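Local coordinates for protein carbohydrate binding family 6 (Clostridium thermocellum, PDB 5A8C) that acts as an alpha-L-arabinofuranosidase of glycoside hydrolase family 43, probably releasing arabinose from arabinose-bearing plant polysaccharides or their fragments, at residues Ala38-Ala42 and His268-Val272; Val44-Leu49 and Val272-Gly276; Asn111-Leu115 and Val126-Pro132. Residue numbers count along the deposited sequence, not the author numbering.

Interaction 1: residues Ala38-Ala42 and His268-Val272. With CA (calcium ion), chain B; TRS (2-amino-2-hydroxymethyl-propane-1,3-diol), chain C.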
loop_
_atom_site.group_PDB
_atom_site.type_symbol
_atom_site.label_atom_id
_atom_site.label_comp_id
_atom_site.label_asym_id
_atom_site.label_seq_id
_atom_site.Cartn_x
_atom_site.Cartn_y
_atom_site.Cartn_z
ATOM N N ALA A 38 0.877 6.845 6.941
ATOM C CA ALA A 38 0.729 5.401 7.108
ATOM C C ALA A 38 0.550 4.726 5.743
ATOM O O ALA A 38 0.310 5.381 4.717
ATOM C CB ALA A 38 -0.489 5.076 7.966
ATOM N N ASP A 39 0.688 3.413 5.760
ATOM C CA ASP A 39 0.257 2.591 4.583
ATOM C C ASP A 39 0.918 3.014 3.284
ATOM O O ASP A 39 0.258 3.246 2.268
ATOM C CB ASP A 39 -1.269 2.646 4.414
ATOM C CG ASP A 39 -2.026 2.422 5.688
ATOM O OD1 ASP A 39 -1.637 1.569 6.496
ATOM O OD2 ASP A 39 -3.106 3.112 5.830
ATOM N N PRO A 40 2.251 3.172 3.284
ATOM C CA PRO A 40 2.907 3.725 2.101
ATOM C C PRO A 40 2.820 2.873 0.847
ATOM O O PRO A 40 2.824 1.619 0.929
ATOM C CB PRO A 40 4.343 3.859 2.560
ATOM C CG PRO A 40 4.524 2.769 3.576
ATOM C CD PRO A 40 3.216 2.787 4.325
ATOM N N ALA A 41 2.887 3.548 -0.284
ATOM C CA ALA A 41 3.138 2.950 -1.584
ATOM C C ALA A 41 4.148 3.841 -2.302
ATOM O O ALA A 41 4.200 5.040 -2.070
ATOM C CB ALA A 41 1.852 2.796 -2.384
ATOM N N ALA A 42 4.921 3.285 -3.207
ATOM C CA ALA A 42 6.036 4.025 -3.807
ATOM C C ALA A 42 6.155 3.806 -5.285
ATOM O O ALA A 42 5.872 2.726 -5.804
ATOM C CB ALA A 42 7.349 3.664 -3.132
ATOM N N HIS A 268 1.935 -2.152 7.530
ATOM C CA HIS A 268 1.525 -2.008 6.133
ATOM C C HIS A 268 2.713 -1.538 5.324
ATOM O O HIS A 268 3.444 -0.658 5.739
ATOM C CB HIS A 268 0.406 -0.982 6.039
ATOM C CG HIS A 268 -0.396 -1.027 4.746
ATOM N ND1 HIS A 268 -1.743 -1.300 4.758
ATOM C CD2 HIS A 268 -0.070 -0.812 3.442
ATOM C CE1 HIS A 268 -2.167 -1.253 3.489
ATOM N NE2 HIS A 268 -1.187 -0.993 2.675
ATOM N N HIS A 269 2.921 -2.135 4.175
ATOM C CA HIS A 269 4.159 -1.955 3.421
ATOM C C HIS A 269 3.968 -1.789 1.920
ATOM O O HIS A 269 2.894 -2.088 1.338
ATOM C CB HIS A 269 4.950 -3.316 3.618
ATOM C CG HIS A 269 4.324 -4.423 2.846
ATOM N ND1 HIS A 269 2.996 -4.773 3.002
ATOM C CD2 HIS A 269 4.786 -5.072 1.736
ATOM C CE1 HIS A 269 2.697 -5.626 2.026
ATOM N NE2 HIS A 269 3.773 -5.875 1.276
ATOM N N ALA A 270 5.089 -1.467 1.281
ATOM C CA ALA A 270 5.243 -1.603 -0.177
ATOM C C ALA A 270 6.697 -2.024 -0.407
ATOM O O ALA A 270 7.590 -1.698 0.352
ATOM C CB ALA A 270 4.894 -0.369 -0.950
ATOM N N ILE A 271 6.928 -2.698 -1.536
ATOM C CA ILE A 271 8.269 -3.126 -1.985
ATOM C C ILE A 271 8.595 -2.445 -3.304
ATOM O O ILE A 271 7.764 -2.494 -4.215
ATOM C CB ILE A 271 8.288 -4.674 -2.140
ATOM C CG1 ILE A 271 8.027 -5.343 -0.802
ATOM C CG2 ILE A 271 9.590 -5.117 -2.756
ATOM C CD1 ILE A 271 7.751 -6.814 -0.818
ATOM N N VAL A 272 9.771 -1.838 -3.382
ATOM C CA VAL A 272 10.082 -1.053 -4.551
ATOM C C VAL A 272 11.585 -1.140 -4.836
ATOM O O VAL A 272 12.404 -1.149 -3.922
ATOM C CB VAL A 272 9.627 0.451 -4.359
ATOM C CG1 VAL A 272 10.395 1.144 -3.226
ATOM C CG2 VAL A 272 9.722 1.258 -5.628
HETATM CA CA CA B . -1.009 -1.035 0.185
HETATM C C TRS C . -5.733 0.248 6.959
HETATM C C1 TRS C . -7.096 -0.287 6.537
HETATM C C2 TRS C . -4.687 -0.102 5.911
HETATM C C3 TRS C . -5.789 1.779 7.220
HETATM N N TRS C . -5.334 -0.426 8.251
HETATM O O1 TRS C . -7.432 0.279 5.274
HETATM O O2 TRS C . -4.388 -1.501 5.925
HETATM O O3 TRS C . -4.631 2.298 7.801
HETATM O O HOH W 1 -1.055 1.356 0.622
HETATM O O HOH W 2 1.284 -0.408 -0.051
HETATM O O HOH W 3 0.353 -3.034 0.713
HETATM O O HOH W 4 -3.316 -0.363 -0.378
HETATM O O HOH W 5 -2.419 -2.986 -0.226
HETATM O O HOH W 6 -0.827 -1.071 -2.182
#

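Interaction 2: residues Val44-Leu49 and Val272-Gly276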
loop_
_atom_site.group_PDB
_atom_site.type_symbol
_atom_site.label_atom_id
_atom_site.label_comp_id
_atom_site.label_asym_id
_atom_site.label_seq_id
_atom_site.Cartn_x
_atom_site.Cartn_y
_atom_site.Cartn_z
ATOM N N VAL A 44 8.929 5.098 -8.718
ATOM C CA VAL A 44 10.107 5.821 -9.195
ATOM C C VAL A 44 9.738 6.560 -10.480
ATOM O O VAL A 44 9.109 5.977 -11.391
ATOM C CB VAL A 44 11.269 4.841 -9.444
ATOM C CG1 VAL A 44 12.471 5.554 -10.019
ATOM C CG2 VAL A 44 11.628 4.155 -8.137
ATOM N N TYR A 45 10.104 7.828 -10.552
ATOM C CA TYR A 45 9.814 8.641 -11.718
ATOM C C TYR A 45 10.896 9.695 -11.834
ATOM O O TYR A 45 11.168 10.429 -10.878
ATOM C CB TYR A 45 8.428 9.303 -11.609
ATOM C CG TYR A 45 8.135 10.347 -12.629
ATOM C CD1 TYR A 45 7.915 10.031 -13.949
ATOM C CD2 TYR A 45 8.096 11.686 -12.284
ATOM C CE1 TYR A 45 7.626 11.014 -14.880
ATOM C CE2 TYR A 45 7.801 12.663 -13.195
ATOM C CZ TYR A 45 7.583 12.335 -14.492
ATOM O OH TYR A 45 7.264 13.314 -15.375
ATOM N N ASN A 46 11.485 9.811 -13.026
ATOM C CA ASN A 46 12.491 10.839 -13.324
ATOM C C ASN A 46 13.566 10.954 -12.278
ATOM O O ASN A 46 13.946 12.045 -11.851
ATOM C CB ASN A 46 11.762 12.125 -13.673
ATOM C CG ASN A 46 11.343 12.167 -15.165
ATOM O OD1 ASN A 46 11.543 11.199 -15.920
ATOM N ND2 ASN A 46 10.661 13.222 -15.552
ATOM N N GLY A 47 14.049 9.802 -11.835
ATOM C CA GLY A 47 15.162 9.734 -10.943
ATOM C C GLY A 47 14.833 9.900 -9.474
ATOM O O GLY A 47 15.757 9.850 -8.676
ATOM N N ARG A 48 13.560 10.119 -9.138
ATOM C CA ARG A 48 13.137 10.304 -7.761
ATOM C C ARG A 48 12.284 9.129 -7.322
ATOM O O ARG A 48 11.528 8.531 -8.097
ATOM C CB ARG A 48 12.304 11.580 -7.625
ATOM C CG ARG A 48 13.090 12.850 -7.944
ATOM C CD ARG A 48 12.291 14.108 -7.665
ATOM N NE ARG A 48 12.134 14.352 -6.252
ATOM C CZ ARG A 48 13.056 14.940 -5.492
ATOM N NH1 ARG A 48 14.227 15.341 -5.956
ATOM N NH2 ARG A 48 12.780 15.073 -4.212
ATOM N N LEU A 49 12.349 8.852 -6.025
ATOM C CA LEU A 49 11.469 7.899 -5.346
ATOM C C LEU A 49 10.373 8.693 -4.650
ATOM O O LEU A 49 10.674 9.528 -3.777
ATOM C CB LEU A 49 12.273 7.093 -4.345
ATOM C CG LEU A 49 11.477 6.055 -3.533
ATOM C CD1 LEU A 49 10.844 5.009 -4.393
ATOM C CD2 LEU A 49 12.359 5.422 -2.476
ATOM N N VAL A 272 9.771 -1.838 -3.382
ATOM C CA VAL A 272 10.082 -1.053 -4.551
ATOM C C VAL A 272 11.585 -1.140 -4.836
ATOM O O VAL A 272 12.404 -1.149 -3.922
ATOM C CB VAL A 272 9.627 0.451 -4.359
ATOM C CG1 VAL A 272 10.395 1.144 -3.226
ATOM C CG2 VAL A 272 9.722 1.258 -5.628
ATOM N N GLU A 273 11.926 -1.134 -6.119
ATOM C CA GLU A 273 13.330 -1.088 -6.565
ATOM C C GLU A 273 13.659 0.354 -6.938
ATOM O O GLU A 273 12.884 1.039 -7.623
ATOM C CB GLU A 273 13.529 -1.990 -7.765
ATOM C CG GLU A 273 14.995 -2.172 -8.111
ATOM C CD GLU A 273 15.255 -3.008 -9.332
ATOM O OE1 GLU A 273 14.320 -3.327 -10.093
ATOM O OE2 GLU A 273 16.458 -3.325 -9.530
ATOM N N TYR A 274 14.812 0.836 -6.472
ATOM C CA TYR A 274 15.238 2.215 -6.770
ATOM C C TYR A 274 16.736 2.218 -6.922
ATOM O O TYR A 274 17.457 1.804 -5.991
ATOM C CB TYR A 274 14.782 3.166 -5.661
ATOM C CG TYR A 274 15.220 4.628 -5.840
ATOM C CD1 TYR A 274 14.896 5.328 -7.015
ATOM C CD2 TYR A 274 15.966 5.276 -4.883
ATOM C CE1 TYR A 274 15.221 6.655 -7.174
ATOM C CE2 TYR A 274 16.271 6.612 -5.032
ATOM C CZ TYR A 274 15.946 7.283 -6.203
ATOM O OH TYR A 274 16.306 8.613 -6.313
ATOM N N LYS A 275 17.209 2.583 -8.110
ATOM C CA LYS A 275 18.642 2.676 -8.403
ATOM C C LYS A 275 19.354 1.365 -8.086
ATOM O O LYS A 275 20.448 1.362 -7.528
ATOM C CB LYS A 275 19.262 3.883 -7.726
ATOM C CG LYS A 275 18.708 5.202 -8.293
ATOM C CD LYS A 275 19.237 6.431 -7.599
ATOM C CE LYS A 275 18.805 7.713 -8.309
ATOM N NZ LYS A 275 19.248 8.968 -7.579
ATOM N N GLY A 276 18.746 0.270 -8.500
ATOM C CA GLY A 276 19.367 -1.026 -8.427
ATOM C C GLY A 276 19.339 -1.714 -7.080
ATOM O O GLY A 276 19.878 -2.814 -6.968
HETATM O O HOH W 7 18.338 10.819 -9.336
#

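Interaction 3: residues Asn111-Leu115 and Val126-Pro132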
loop_
_atom_site.group_PDB
_atom_site.type_symbol
_atom_site.label_atom_id
_atom_site.label_comp_id
_atom_site.label_asym_id
_atom_site.label_seq_id
_atom_site.Cartn_x
_atom_site.Cartn_y
_atom_site.Cartn_z
ATOM N N ASN A 111 2.402 7.526 -19.272
ATOM C CA ASN A 111 2.894 8.827 -18.898
ATOM C C ASN A 111 1.907 9.593 -17.997
ATOM O O ASN A 111 1.905 10.840 -17.961
ATOM C CB ASN A 111 3.274 9.677 -20.091
ATOM C CG ASN A 111 4.210 10.794 -19.748
ATOM O OD1 ASN A 111 5.081 10.671 -18.876
ATOM N ND2 ASN A 111 4.060 11.866 -20.438
ATOM N N LYS A 112 1.176 8.859 -17.177
ATOM C CA LYS A 112 0.238 9.393 -16.194
ATOM C C LYS A 112 0.438 8.625 -14.898
ATOM O O LYS A 112 1.079 7.566 -14.850
ATOM C CB LYS A 112 -1.226 9.277 -16.662
ATOM C CG LYS A 112 -1.518 10.141 -17.879
ATOM C CD LYS A 112 -2.956 10.000 -18.411
ATOM C CE LYS A 112 -2.985 10.455 -19.864
ATOM N NZ LYS A 112 -2.220 9.514 -20.718
ATOM N N PHE A 113 -0.139 9.163 -13.836
ATOM C CA PHE A 113 -0.062 8.597 -12.512
ATOM C C PHE A 113 -1.470 8.217 -12.054
ATOM O O PHE A 113 -2.391 9.029 -12.124
ATOM C CB PHE A 113 0.546 9.609 -11.531
ATOM C CG PHE A 113 1.974 9.964 -11.902
ATOM C CD1 PHE A 113 2.204 10.930 -12.861
ATOM C CD2 PHE A 113 3.011 9.249 -11.389
ATOM C CE1 PHE A 113 3.500 11.203 -13.301
ATOM C CE2 PHE A 113 4.330 9.528 -11.811
ATOM C CZ PHE A 113 4.533 10.501 -12.789
ATOM N N TYR A 114 -1.587 6.962 -11.617
ATOM C CA TYR A 114 -2.858 6.394 -11.184
ATOM C C TYR A 114 -2.727 6.033 -9.723
ATOM O O TYR A 114 -1.825 5.265 -9.338
ATOM C CB TYR A 114 -3.193 5.124 -12.016
ATOM C CG TYR A 114 -3.318 5.464 -13.463
ATOM C CD1 TYR A 114 -4.536 5.917 -13.982
ATOM C CD2 TYR A 114 -2.240 5.369 -14.341
ATOM C CE1 TYR A 114 -4.645 6.309 -15.295
ATOM C CE2 TYR A 114 -2.356 5.745 -15.666
ATOM C CZ TYR A 114 -3.577 6.178 -16.150
ATOM O OH TYR A 114 -3.647 6.497 -17.484
ATOM N N LEU A 115 -3.574 6.639 -8.902
ATOM C CA LEU A 115 -3.550 6.536 -7.456
ATOM C C LEU A 115 -4.856 5.886 -7.014
ATOM O O LEU A 115 -5.900 6.507 -7.061
ATOM C CB LEU A 115 -3.393 7.949 -6.894
ATOM C CG LEU A 115 -3.212 8.088 -5.403
ATOM C CD1 LEU A 115 -1.867 7.500 -4.954
ATOM C CD2 LEU A 115 -3.236 9.583 -5.009
ATOM N N VAL A 126 -10.075 5.278 -8.131
ATOM C CA VAL A 126 -8.856 5.629 -8.868
ATOM C C VAL A 126 -8.850 7.114 -9.126
ATOM O O VAL A 126 -9.826 7.706 -9.566
ATOM C CB VAL A 126 -8.744 4.860 -10.195
ATOM C CG1 VAL A 126 -9.950 5.099 -11.117
ATOM C CG2 VAL A 126 -7.431 5.210 -10.906
ATOM N N ALA A 127 -7.716 7.754 -8.823
ATOM C CA ALA A 127 -7.503 9.163 -9.147
ATOM C C ALA A 127 -6.297 9.284 -10.057
ATOM O O ALA A 127 -5.374 8.464 -10.016
ATOM C CB ALA A 127 -7.318 9.964 -7.873
ATOM N N VAL A 128 -6.320 10.291 -10.934
ATOM C CA VAL A 128 -5.363 10.385 -12.022
ATOM C C VAL A 128 -4.736 11.774 -12.007
ATOM O O VAL A 128 -5.400 12.769 -11.747
ATOM C CB VAL A 128 -6.078 10.128 -13.387
ATOM C CG1 VAL A 128 -5.097 10.085 -14.546
ATOM C CG2 VAL A 128 -6.890 8.830 -13.337
ATOM N N SER A 129 -3.470 11.819 -12.415
ATOM C CA SER A 129 -2.776 13.093 -12.653
ATOM C C SER A 129 -1.721 12.893 -13.703
ATOM O O SER A 129 -1.142 11.837 -13.839
ATOM C CB SER A 129 -2.101 13.592 -11.371
ATOM O OG SER A 129 -1.538 14.906 -11.574
ATOM N N ASP A 130 -1.398 13.984 -14.412
ATOM C CA ASP A 130 -0.205 13.973 -15.277
ATOM C C ASP A 130 1.082 14.235 -14.506
ATOM O O ASP A 130 2.143 14.079 -15.059
ATOM C CB ASP A 130 -0.321 15.044 -16.368
ATOM C CG ASP A 130 -1.422 14.849 -17.325
ATOM O OD1 ASP A 130 -1.899 13.776 -17.530
ATOM O OD2 ASP A 130 -1.731 15.856 -18.015
ATOM N N SER A 131 0.969 14.630 -13.249
ATOM C CA SER A 131 2.117 14.942 -12.402
ATOM C C SER A 131 2.154 13.992 -11.228
ATOM O O SER A 131 1.108 13.648 -10.676
ATOM C CB SER A 131 1.949 16.330 -11.814
ATOM O OG SER A 131 2.852 16.601 -10.770
ATOM N N PRO A 132 3.361 13.587 -10.781
ATOM C CA PRO A 132 3.425 12.769 -9.583
ATOM C C PRO A 132 2.862 13.426 -8.366
ATOM O O PRO A 132 2.523 12.767 -7.384
ATOM C CB PRO A 132 4.906 12.448 -9.444
ATOM C CG PRO A 132 5.600 13.628 -10.117
ATOM C CD PRO A 132 4.708 13.952 -11.276
HETATM O O HOH W 8 3.247 13.086 -17.349
HETATM O O HOH W 9 0.458 12.619 -19.610
#

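Interaction 1: residues Ala38-Ala42 and His268-Val272
This is a buried contact between two blades near the centre of the five-bladed propeller, where strand 36-45 of the first blade runs beside strand 270-274 of the last. Their short segments point the same way, 20° apart with axes 6.4 Å apart at closest, and no direct hydrogen bond joins them. Water 2 fills the gap, donating to Pro40 O and His269 O (2.7 Å each) while binding calcium. Farther along, the Ala270 methyl packs on the opposing backbone, CB 3.4 Å from Pro40 O and 3.8 Å from Ala41 CA, and Ala42 CB meets Val272 CG1 at 4.0 Å. At the other end Asp39 sets its CB over the face of the His268 ring, a CH-pi contact 3.8 Å from the centroid. His268 NE2 binds calcium at 2.5 Å, with six waters completing the shell. TRS, probably from the crystallisation liquor, occupies the pocket: His268 ND1 donates to TRS O2 (2.9 Å), and TRS O3 donates to Asp39 OD2 (2.6 Å), which also hydrogen-bonds Ser54. TRS also hydrogen-bonds Asp162, Glu211, Arg299 and Tyr66. A pocket lined by three carboxylates beside a central calcium is consistent with the active site of family 43 propellers.

Interaction 2: residues Val44-Leu49 and Val272-Gly276
Tyr274 lays its ring across Leu49, whose CB sits squarely over the face, 3.9 Å from the ring centroid and 1° off the normal, in a CH-pi contact. The ring also reaches the preceding strand of the same hairpin, with Val44 CG2 at 3.6 Å from Tyr274 CD1, so one aromatic side chain spans both strands. Its hydroxyl ends at the tip, where Tyr274 OH donates to Gly47 O at 2.7 Å. That carbonyl belongs to a type I' turn from Tyr45 to Arg48, with Asn46 and Gly47 both at positive phi and the ends tied by Tyr45 N to Arg48 O (2.9 Å) and Arg48 N to Tyr45 O (3.0 Å). The extended Lys275 side chain reaches the same spot: its NZ gives a weak hydrogen bond to Tyr274 OH (3.2 Å), and water 7 links Lys275 NZ (2.7 Å) to Gly47 O (2.8 Å). Deeper in, Val272 completes the apolar patch, its CG1 at 4.1 Å from Leu49 CD1 and its CG2 at 4.3 Å from Val44 CG2. Leu79 covers both Leu49 and Tyr274, and Ala42 borders Leu49 and Val272. The hairpin of strands 36-45 and 48-56 in the first blade thus rests against the end of strand 270-274 in the last, just before that chain turns back into strand 277-284.

Interaction 3: residues Asn111-Leu115 and Val126-Pro132
The chain leaving strand 124-129 bends back onto the side chain of its own partner strand: Pro132 settles over the face of the Phe113 ring, a CH-pi contact with CB 4.0 Å from the centroid. An ST turn shapes this bend, Ser131 N donating to Ser129 OG at 3.0 Å. Before it, the strands form a regular antiparallel pair. Phe113 and Ser129 exchange hydrogen bonds (Phe113 N to Ser129 O 2.9 Å, Ser129 N to Phe113 O 3.0 Å). Leu115 and Ala127 do the same (Leu115 N to Ala127 O 2.8 Å, Ala127 N to Leu115 O 2.8 Å). Tyr114 and Val128 form the non-hydrogen-bonded pair between them, with Tyr114 CD1 at 3.8 Å from Val128 CG2. Past the last bonded pair water takes over: water 8 donates to Asn111 O and Asp130 O, at 2.7 Å each. Tyr108 stacks on Phe113. Backbone bonds thus hold the hairpin, while Phe113, its face covered by Pro132, gives its edge to the ring face of Tyr45 in the first blade.

Interactions 1 and 2 follow one interface between the first and last blades, sharing Val272 and strands 36-45 and 270-274; their centres are about 14 Å apart and Ala42 CB touches Leu49 CD1 at 4.0 Å. Interaction 1 lies at the calcium end of these strands, interaction 2 at their far ends. More than 220 residues separate the two sides of each, so both help close the ring, by side chains and water rather than a shared sheet. In sequence interaction 3, in the second blade, falls between the two halves of both others, its centre about 17 Å from each. It touches interaction 2 (Tyr45 CD1 to Phe113 CZ 3.6 Å), so the first blade contacts both neighbours.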